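PDB 3GWK: ESAT-6-like protein SAG1039 from Streptococcus agalactiae serogroup V, which is of unknown function but belongs to the WXG100 family of small helical proteins related to ESAT-6, and forms a homodimer built as a four-helix bundle. Local coordinates for residues E12-A17 and Q77-A82. Numbering follows the deposited sequence.
Sequences ELRSSA and QLLKVA. With SO4 (sulfate ion), chain C.
Leu13 and Leu78 carry the apolar part of this helix pairing, their side chains crossing at about a right angle with CD2 against CD2 at 3.9 Å. The other branch of Leu13, CD1, lies over the backbone N and CA of Ala82 and reaches Val81 CG1, while Leu78 CD1 rests on the backbone N of Ala17. Two alanine methyls fill the interface beside them: Ala82 CB meets Leu13 CB at 3.9 Å, and Ala17 CB touches Leu79 CD2 at 3.7 Å as well as Leu78 CB. The axes of segments 12-17 and 77-82 approach to 8.4 Å and run nearly antiparallel, at 165°.

Polar contacts gather at the margin. The Arg14 chain is extended from CG to NE (chi3 180°), which sets NE 3.7 Å from Ala82 CB, the methyl lying over one face of the guanidinium. A water in the guanidinium plane accepts from NE at 2.8 Å and donates to Leu79 O, bridging side chain and backbone. The two terminal nitrogens continue the link through salt bridges: NH2 to Asp83, NH1 to Glu86.

Within the helix-turn-helix hairpin of the WXG100 fold, the contact joins the start of helix 10-44 to the later part of helix 51-95. The second subunit adds its own helices: its Ile41 packs on Leu78, and its Glu37 hydrogen-bonds Ser16 OG, tying the hairpin into the dimeric four-helix bundle.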
loop_
_atom_site.group_PDB
_atom_site.type_symbol
_atom_site.label_atom_id
_atom_site.label_comp_id
_atom_site.label_asym_id
_atom_site.label_seq_id
_atom_site.Cartn_x
_atom_site.Cartn_y
_atom_site.Cartn_z
ATOM N N GLU A 12 4.914 21.515 -11.454
ATOM C CA GLU A 12 4.126 21.048 -10.343
ATOM C C GLU A 12 3.475 19.711 -10.637
ATOM O O GLU A 12 3.422 18.833 -9.786
ATOM C CB GLU A 12 3.066 22.042 -9.943
ATOM C CG GLU A 12 3.667 23.287 -9.260
ATOM C CD GLU A 12 2.638 24.369 -8.970
ATOM O OE1 GLU A 12 1.803 24.628 -9.856
ATOM O OE2 GLU A 12 2.727 24.976 -7.894
ATOM N N LEU A 13 2.955 19.540 -11.865
ATOM C CA LEU A 13 2.362 18.292 -12.267
ATOM C C LEU A 13 3.413 17.150 -12.159
ATOM O O LEU A 13 3.120 16.079 -11.676
ATOM C CB LEU A 13 1.826 18.391 -13.682
ATOM C CG LEU A 13 0.576 19.228 -13.836
ATOM C CD1 LEU A 13 0.334 19.645 -15.273
ATOM C CD2 LEU A 13 -0.598 18.516 -13.321
ATOM N N ARG A 14 4.656 17.401 -12.587
ATOM C CA ARG A 14 5.718 16.418 -12.525
ATOM C C ARG A 14 6.100 16.083 -11.092
ATOM O O ARG A 14 6.332 14.932 -10.741
ATOM C CB ARG A 14 6.919 16.919 -13.343
ATOM C CG ARG A 14 6.612 16.869 -14.832
ATOM C CD ARG A 14 7.647 17.647 -15.615
ATOM N NE ARG A 14 7.312 17.563 -17.047
ATOM C CZ ARG A 14 7.509 18.548 -17.902
ATOM N NH1 ARG A 14 8.086 19.662 -17.522
ATOM N NH2 ARG A 14 7.083 18.392 -19.156
ATOM N N SER A 15 6.100 17.098 -10.221
ATOM C CA SER A 15 6.461 16.829 -8.827
ATOM C C SER A 15 5.353 15.980 -8.151
ATOM O O SER A 15 5.629 15.035 -7.407
ATOM C CB SER A 15 6.507 18.149 -8.110
ATOM O OG SER A 15 7.649 18.829 -8.535
ATOM N N SER A 16 4.080 16.259 -8.463
ATOM C CA SER A 16 2.990 15.438 -7.957
ATOM C C SER A 16 3.087 14.054 -8.490
ATOM O O SER A 16 2.971 13.093 -7.727
ATOM C CB SER A 16 1.659 16.103 -8.277
ATOM O OG SER A 16 1.435 17.283 -7.552
ATOM N N ALA A 17 3.345 13.903 -9.805
ATOM C CA ALA A 17 3.443 12.602 -10.411
ATOM C C ALA A 17 4.423 11.699 -9.701
ATOM O O ALA A 17 4.196 10.533 -9.507
ATOM C CB ALA A 17 3.835 12.745 -11.915
ATOM N N GLN A 77 -0.665 9.918 -16.296
ATOM C CA GLN A 77 -1.544 10.996 -16.793
ATOM C C GLN A 77 -0.931 12.332 -16.515
ATOM O O GLN A 77 -0.935 13.204 -17.388
ATOM C CB GLN A 77 -2.932 10.966 -16.145
ATOM C CG GLN A 77 -3.750 9.704 -16.278
ATOM C CD GLN A 77 -3.662 9.165 -17.610
ATOM O OE1 GLN A 77 -4.012 9.859 -18.638
ATOM N NE2 GLN A 77 -3.115 7.948 -17.703
ATOM N N LEU A 78 -0.435 12.532 -15.285
ATOM C CA LEU A 78 0.091 13.832 -14.902
ATOM C C LEU A 78 1.333 14.163 -15.729
ATOM O O LEU A 78 1.512 15.292 -16.188
ATOM C CB LEU A 78 0.445 13.894 -13.420
ATOM C CG LEU A 78 -0.771 13.730 -12.491
ATOM C CD1 LEU A 78 -0.297 13.697 -11.095
ATOM C CD2 LEU A 78 -1.795 14.835 -12.740
ATOM N N LEU A 79 2.217 13.178 -15.985
ATOM C CA LEU A 79 3.402 13.395 -16.829
ATOM C C LEU A 79 2.987 13.769 -18.238
ATOM O O LEU A 79 3.574 14.673 -18.860
ATOM C CB LEU A 79 4.292 12.146 -16.875
ATOM C CG LEU A 79 4.951 11.752 -15.578
ATOM C CD1 LEU A 79 5.761 10.492 -15.783
ATOM C CD2 LEU A 79 5.872 12.876 -15.046
ATOM N N LYS A 80 2.014 13.061 -18.785
ATOM C CA LYS A 80 1.592 13.343 -20.166
ATOM C C LYS A 80 0.970 14.704 -20.297
ATOM O O LYS A 80 1.201 15.410 -21.276
ATOM C CB LYS A 80 0.718 12.216 -20.648
ATOM C CG LYS A 80 1.569 10.953 -20.873
ATOM C CD LYS A 80 0.763 9.714 -21.110
ATOM C CE LYS A 80 1.631 8.429 -21.162
ATOM N NZ LYS A 80 2.498 8.447 -22.363
ATOM N N VAL A 81 0.120 15.062 -19.342
ATOM C CA VAL A 81 -0.518 16.374 -19.333
ATOM C C VAL A 81 0.572 17.471 -19.200
ATOM O O VAL A 81 0.497 18.449 -19.915
ATOM C CB VAL A 81 -1.592 16.441 -18.286
ATOM C CG1 VAL A 81 -2.085 17.853 -18.071
ATOM C CG2 VAL A 81 -2.722 15.522 -18.630
ATOM N N ALA A 82 1.542 17.267 -18.314
ATOM C CA ALA A 82 2.603 18.229 -18.155
ATOM C C ALA A 82 3.320 18.474 -19.494
ATOM O O ALA A 82 3.588 19.600 -19.883
ATOM C CB ALA A 82 3.617 17.777 -17.120
HETATM S S SO4 C . -1.902 6.025 -20.908
HETATM O O1 SO4 C . -0.860 5.733 -19.875
HETATM O O2 SO4 C . -1.387 7.052 -21.815
HETATM O O3 SO4 C . -2.299 4.802 -21.644
HETATM O O4 SO4 C . -3.078 6.531 -20.275
HETATM O O HOH W 1 6.239 15.167 -18.076
#